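Local coordinates for protein Hpy188I (Helicobacter pylori, PDB 3OQG) that cuts DNA as a restriction endonuclease of the GIY-YIG nuclease family, probably with the help of a bound metal ion, at residues Y40-V48 against I58-M66. Residues are numbered along the deposited sequence; the frame is centred on the assembly and turned at random.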
ATOM      1  N   TYR A  40      11.876 -11.532  20.124  1.00 33.28           N
ATOM      2  CA  TYR A  40      10.889 -12.032  19.151  1.00 32.31           C
ATOM      3  C   TYR A  40      11.399 -12.041  17.704  1.00 29.32           C
ATOM      4  O   TYR A  40      10.771 -12.630  16.850  1.00 28.49           O
ATOM      5  CB  TYR A  40       9.626 -11.174  19.165  1.00 33.61           C
ATOM      6  CG  TYR A  40       8.834 -11.229  20.437  1.00 36.89           C
ATOM      7  CD1 TYR A  40       7.778 -12.130  20.583  1.00 40.28           C
ATOM      8  CD2 TYR A  40       9.120 -10.369  21.490  1.00 39.72           C
ATOM      9  CE1 TYR A  40       7.028 -12.171  21.757  1.00 42.37           C
ATOM     10  CE2 TYR A  40       8.381 -10.410  22.672  1.00 42.63           C
ATOM     11  CZ  TYR A  40       7.340 -11.311  22.794  1.00 43.39           C
ATOM     12  OH  TYR A  40       6.608 -11.354  23.959  1.00 45.68           O
ATOM     13  N   PHE A  41      12.509 -11.354  17.451  1.00 27.28           N
ATOM     14  CA  PHE A  41      13.070 -11.215  16.115  1.00 24.95           C
ATOM     15  C   PHE A  41      14.289 -12.096  15.942  1.00 24.52           C
ATOM     16  O   PHE A  41      15.071 -12.313  16.892  1.00 24.26           O
ATOM     17  CB  PHE A  41      13.458  -9.758  15.857  1.00 24.63           C
ATOM     18  CG  PHE A  41      12.293  -8.873  15.540  1.00 23.34           C
ATOM     19  CD1 PHE A  41      12.098  -8.388  14.252  1.00 21.97           C
ATOM     20  CD2 PHE A  41      11.365  -8.552  16.528  1.00 24.69           C
ATOM     21  CE1 PHE A  41      11.009  -7.590  13.946  1.00 23.80           C
ATOM     22  CE2 PHE A  41      10.292  -7.761  16.254  1.00 23.98           C
ATOM     23  CZ  PHE A  41      10.096  -7.266  14.959  1.00 24.29           C
ATOM     24  N   ASN A  42      14.457 -12.595  14.722  1.00 22.64           N
ATOM     25  CA  ASN A  42      15.598 -13.414  14.372  1.00 22.40           C
ATOM     26  C   ASN A  42      16.181 -12.897  13.045  1.00 20.79           C
ATOM     27  O   ASN A  42      15.445 -12.475  12.150  1.00 19.76           O
ATOM     28  CB  ASN A  42      15.179 -14.867  14.217  1.00 22.53           C
ATOM     29  CG  ASN A  42      14.496 -15.417  15.456  1.00 25.26           C
ATOM     30  OD1 ASN A  42      13.297 -15.720  15.433  1.00 29.40           O
ATOM     31  ND2 ASN A  42      15.247 -15.546  16.538  1.00 25.00           N
ATOM     32  N   LEU A  43      17.499 -12.914  12.931  1.00 20.42           N
ATOM     33  CA  LEU A  43      18.162 -12.535  11.678  1.00 19.14           C
ATOM     34  C   LEU A  43      17.615 -13.349  10.506  1.00 18.57           C
ATOM     35  O   LEU A  43      17.582 -14.590  10.547  1.00 19.98           O
ATOM     36  CB  LEU A  43      19.678 -12.776  11.799  1.00 19.12           C
ATOM     37  CG  LEU A  43      20.542 -12.339  10.627  1.00 17.88           C
ATOM     38  CD1 LEU A  43      20.443 -10.832  10.405  1.00 18.81           C
ATOM     39  CD2 LEU A  43      21.963 -12.747  10.936  1.00 17.25           C
ATOM     40  N   LEU A  44      17.203 -12.640   9.461  1.00 17.52           N
ATOM     41  CA  LEU A  44      16.557 -13.264   8.302  1.00 17.18           C
ATOM     42  C   LEU A  44      17.456 -13.289   7.076  1.00 16.23           C
ATOM     43  O   LEU A  44      17.558 -14.308   6.406  1.00 17.16           O
ATOM     44  CB  LEU A  44      15.242 -12.532   7.992  1.00 17.19           C
ATOM     45  CG  LEU A  44      14.458 -13.032   6.774  1.00 16.81           C
ATOM     46  CD1 LEU A  44      14.057 -14.497   6.907  1.00 17.63           C
ATOM     47  CD2 LEU A  44      13.238 -12.119   6.514  1.00 16.74           C
ATOM     48  N   CYS A  45      18.102 -12.163   6.779  1.00 17.07           N
ATOM     49  CA  CYS A  45      18.944 -12.032   5.597  1.00 16.12           C
ATOM     50  C   CYS A  45      19.734 -10.745   5.717  1.00 16.36           C
ATOM     51  O   CYS A  45      19.572  -9.993   6.685  1.00 16.99           O
ATOM     52  CB  CYS A  45      18.095 -12.003   4.316  1.00 16.71           C
ATOM     53  SG  CYS A  45      16.929 -10.642   4.151  1.00 17.62           S
ATOM     54  N   GLU A  46      20.593 -10.506   4.743  1.00 16.50           N
ATOM     55  CA  GLU A  46      21.291  -9.241   4.615  1.00 16.17           C
ATOM     56  C   GLU A  46      20.997  -8.711   3.238  1.00 16.49           C
ATOM     57  O   GLU A  46      20.787  -9.494   2.282  1.00 15.77           O
ATOM     58  CB  GLU A  46      22.798  -9.411   4.771  1.00 17.36           C
ATOM     59  CG  GLU A  46      23.241  -9.609   6.163  1.00 18.86           C
ATOM     60  CD  GLU A  46      24.681  -9.977   6.252  1.00 21.03           C
ATOM     61  OE1 GLU A  46      25.100 -10.917   5.511  1.00 20.24           O
ATOM     62  OE2 GLU A  46      25.394  -9.336   7.062  1.00 23.32           O
ATOM     63  N   LEU A  47      20.997  -7.386   3.142  1.00 15.87           N
ATOM     64  CA  LEU A  47      20.887  -6.679   1.865  1.00 16.68           C
ATOM     65  C   LEU A  47      22.250  -6.082   1.505  1.00 17.13           C
ATOM     66  O   LEU A  47      22.874  -5.388   2.320  1.00 16.86           O
ATOM     67  CB  LEU A  47      19.851  -5.554   1.943  1.00 16.60           C
ATOM     68  CG  LEU A  47      18.482  -5.942   2.537  1.00 16.41           C
ATOM     69  CD1 LEU A  47      17.496  -4.761   2.542  1.00 19.10           C
ATOM     70  CD2 LEU A  47      17.919  -7.175   1.808  1.00 17.84           C
ATOM     71  N   VAL A  48      22.686  -6.367   0.290  1.00 16.70           N
ATOM     72  CA  VAL A  48      23.979  -5.912  -0.195  1.00 17.78           C
ATOM     73  C   VAL A  48      23.806  -4.866  -1.290  1.00 18.36           C
ATOM     74  O   VAL A  48      23.276  -5.188  -2.369  1.00 18.84           O
ATOM     75  CB  VAL A  48      24.778  -7.085  -0.771  1.00 18.37           C
ATOM     76  CG1 VAL A  48      26.153  -6.597  -1.174  1.00 18.79           C
ATOM     77  CG2 VAL A  48      24.851  -8.250   0.228  1.00 18.77           C
ATOM     78  N   ILE A  58      20.369  -9.828  -2.158  1.00 16.06           N
ATOM     79  CA  ILE A  58      20.002 -10.482  -0.886  1.00 16.00           C
ATOM     80  C   ILE A  58      20.933 -11.647  -0.584  1.00 17.61           C
ATOM     81  O   ILE A  58      21.164 -12.527  -1.454  1.00 16.86           O
ATOM     82  CB  ILE A  58      18.543 -11.022  -0.891  1.00 16.57           C
ATOM     83  CG1 ILE A  58      17.530  -9.882  -1.043  1.00 17.77           C
ATOM     84  CG2 ILE A  58      18.219 -11.862   0.377  1.00 16.53           C
ATOM     85  CD1 ILE A  58      16.148 -10.364  -1.438  1.00 19.19           C
ATOM     86  N   ASN A  59      21.458 -11.651   0.637  1.00 17.62           N
ATOM     87  CA  ASN A  59      22.170 -12.799   1.195  1.00 19.15           C
ATOM     88  C   ASN A  59      21.179 -13.498   2.110  1.00 18.38           C
ATOM     89  O   ASN A  59      20.901 -12.997   3.181  1.00 18.56           O
ATOM     90  CB  ASN A  59      23.375 -12.363   2.026  1.00 19.92           C
ATOM     91  CG  ASN A  59      23.977 -13.504   2.846  1.00 22.84           C
ATOM     92  OD1 ASN A  59      24.074 -14.625   2.360  1.00 26.74           O
ATOM     93  ND2 ASN A  59      24.431 -13.209   4.063  1.00 23.19           N
ATOM     94  N   ALA A  60      20.641 -14.636   1.671  1.00 18.22           N
ATOM     95  CA  ALA A  60      19.681 -15.396   2.472  1.00 18.28           C
ATOM     96  C   ALA A  60      20.367 -16.004   3.690  1.00 18.83           C
ATOM     97  O   ALA A  60      21.412 -16.637   3.559  1.00 20.06           O
ATOM     98  CB  ALA A  60      19.033 -16.517   1.628  1.00 19.16           C
ATOM     99  N   ILE A  61      19.764 -15.856   4.859  1.00 18.39           N
ATOM    100  CA  ILE A  61      20.353 -16.393   6.089  1.00 18.83           C
ATOM    101  C   ILE A  61      19.450 -17.453   6.706  1.00 19.92           C
ATOM    102  O   ILE A  61      19.857 -18.614   6.821  1.00 20.18           O
ATOM    103  CB  ILE A  61      20.742 -15.264   7.097  1.00 18.16           C
ATOM    104  CG1 ILE A  61      21.873 -14.408   6.519  1.00 18.92           C
ATOM    105  CG2 ILE A  61      21.199 -15.865   8.427  1.00 19.80           C
ATOM    106  CD1 ILE A  61      22.220 -13.182   7.366  1.00 18.21           C
ATOM    107  N   ASP A  62      18.229 -17.056   7.059  1.00 20.35           N
ATOM    108  CA  ASP A  62      17.216 -17.943   7.643  1.00 22.67           C
ATOM    109  C   ASP A  62      16.471 -18.594   6.470  1.00 23.91           C
ATOM    110  O   ASP A  62      15.349 -18.208   6.131  1.00 23.76           O
ATOM    111  CB  ASP A  62      16.298 -17.120   8.542  1.00 22.66           C
ATOM    112  CG  ASP A  62      15.356 -17.964   9.370  1.00 24.44           C
ATOM    113  OD1 ASP A  62      15.374 -19.210   9.240  1.00 25.28           O
ATOM    114  OD2 ASP A  62      14.580 -17.354  10.132  1.00 28.21           O
ATOM    115  N   GLU A  63      17.125 -19.576   5.847  0.50 24.97           N
ATOM    116  CA  GLU A  63      16.664 -20.143   4.568  0.50 26.10           C
ATOM    117  C   GLU A  63      15.231 -20.688   4.619  0.50 27.05           C
ATOM    118  O   GLU A  63      14.469 -20.521   3.664  0.50 27.32           O
ATOM    119  CB  GLU A  63      17.641 -21.221   4.038  0.50 26.67           C
ATOM    120  CG  GLU A  63      18.714 -20.670   3.096  0.50 27.40           C
ATOM    121  CD  GLU A  63      19.736 -21.715   2.618  0.50 29.25           C
ATOM    122  OE1 GLU A  63      19.377 -22.895   2.436  0.50 30.70           O
ATOM    123  OE2 GLU A  63      20.910 -21.348   2.410  0.50 28.97           O
ATOM    124  N   LYS A  64      14.868 -21.330   5.725  1.00 28.07           N
ATOM    125  CA  LYS A  64      13.536 -21.895   5.874  1.00 29.72           C
ATOM    126  C   LYS A  64      12.428 -20.829   5.900  1.00 29.89           C
ATOM    127  O   LYS A  64      11.266 -21.170   5.669  1.00 30.66           O
ATOM    128  CB  LYS A  64      13.460 -22.763   7.126  1.00 30.12           C
ATOM    129  CG  LYS A  64      13.414 -21.973   8.428  1.00 32.29           C
ATOM    130  CD  LYS A  64      13.571 -22.834   9.663  1.00 35.15           C
ATOM    131  CE  LYS A  64      13.257 -22.024  10.910  1.00 36.71           C
ATOM    132  NZ  LYS A  64      13.984 -20.708  10.932  1.00 36.87           N
ATOM    133  N   ASN A  65      12.779 -19.565   6.193  1.00 29.12           N
ATOM    134  CA  ASN A  65      11.815 -18.452   6.227  1.00 29.30           C
ATOM    135  C   ASN A  65      11.862 -17.482   5.057  1.00 28.29           C
ATOM    136  O   ASN A  65      11.119 -16.495   5.024  1.00 27.63           O
ATOM    137  CB  ASN A  65      11.975 -17.676   7.537  1.00 29.53           C
ATOM    138  CG  ASN A  65      11.253 -18.319   8.665  1.00 31.98           C
ATOM    139  OD1 ASN A  65      10.160 -18.853   8.476  1.00 34.75           O
ATOM    140  ND2 ASN A  65      11.839 -18.276   9.858  1.00 34.03           N
HETATM  141  N   MSE A  66      12.698 -17.761   4.070  1.00 27.68           N
HETATM  142  CA  MSE A  66      12.830 -16.856   2.933  1.00 27.20           C
HETATM  143  C   MSE A  66      11.580 -16.773   2.049  1.00 27.59           C
HETATM  144  O   MSE A  66      11.394 -15.774   1.351  1.00 27.87           O
HETATM  145  CB  MSE A  66      14.053 -17.229   2.081  1.00 27.08           C
HETATM  146  CG  MSE A  66      15.362 -17.029   2.804  1.00 26.30           C
HETATM  147 SE   MSE A  66      15.702 -15.198   3.399  1.00 22.66          SE
HETATM  148  CE  MSE A  66      15.588 -14.240   1.662  1.00 22.44           C
TER
HETATM  149  O   HOH W   1      13.912 -14.638  10.675  1.00 23.16           O
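The carbonyl oxygen of Leu44 accepts two backbone N-H groups, from Ile61 (N to O 3.1 Å) and Asp62 (N to O 2.9 Å). Both reach it from the same face of its carbonyl plane, and the bond from Asp62 is nearly straight (173°). Leu44 and Cys45 form a classic beta bulge against Val131 of strand 129-134, which flanks strand 42-50 on the side away from strand 55-60. Beyond it the hairpin is regular: Glu46 and Asn59 are a hydrogen-bonded antiparallel pair, repeated at their side chains, where Asn59 ND2 gives a 2.8 Å bond to the anti lone pair of Glu46 OE1. The two side chains lie side by side, pointing the same way, with carboxylate and amide planes 52° apart, while Gln130 binds Glu46 OE2. With CG1 beside its own backbone N (chi1 -66°), Ile61 lays CD1 3.6 Å from Leu43 CD2 and also against Glu46 CG. Leu44 CD1 reaches Asp62 CB and the selenium of Met66, a selenomethionine whose bent chain also packs on helix 91-98. Asp62, at the centre of an inverse gamma turn, has its carboxylate held by Lys64 NZ in a salt bridge (2.7 Å to OD1) and by Asn65 ND2 at OD2; a water lies within hydrogen-bonding reach of both OD2 and Asn42 O. Polar bonds thus pin the turn after edge strand 55-60 to the bulge, and the salt bridge would probably stabilise the ionised carboxylate.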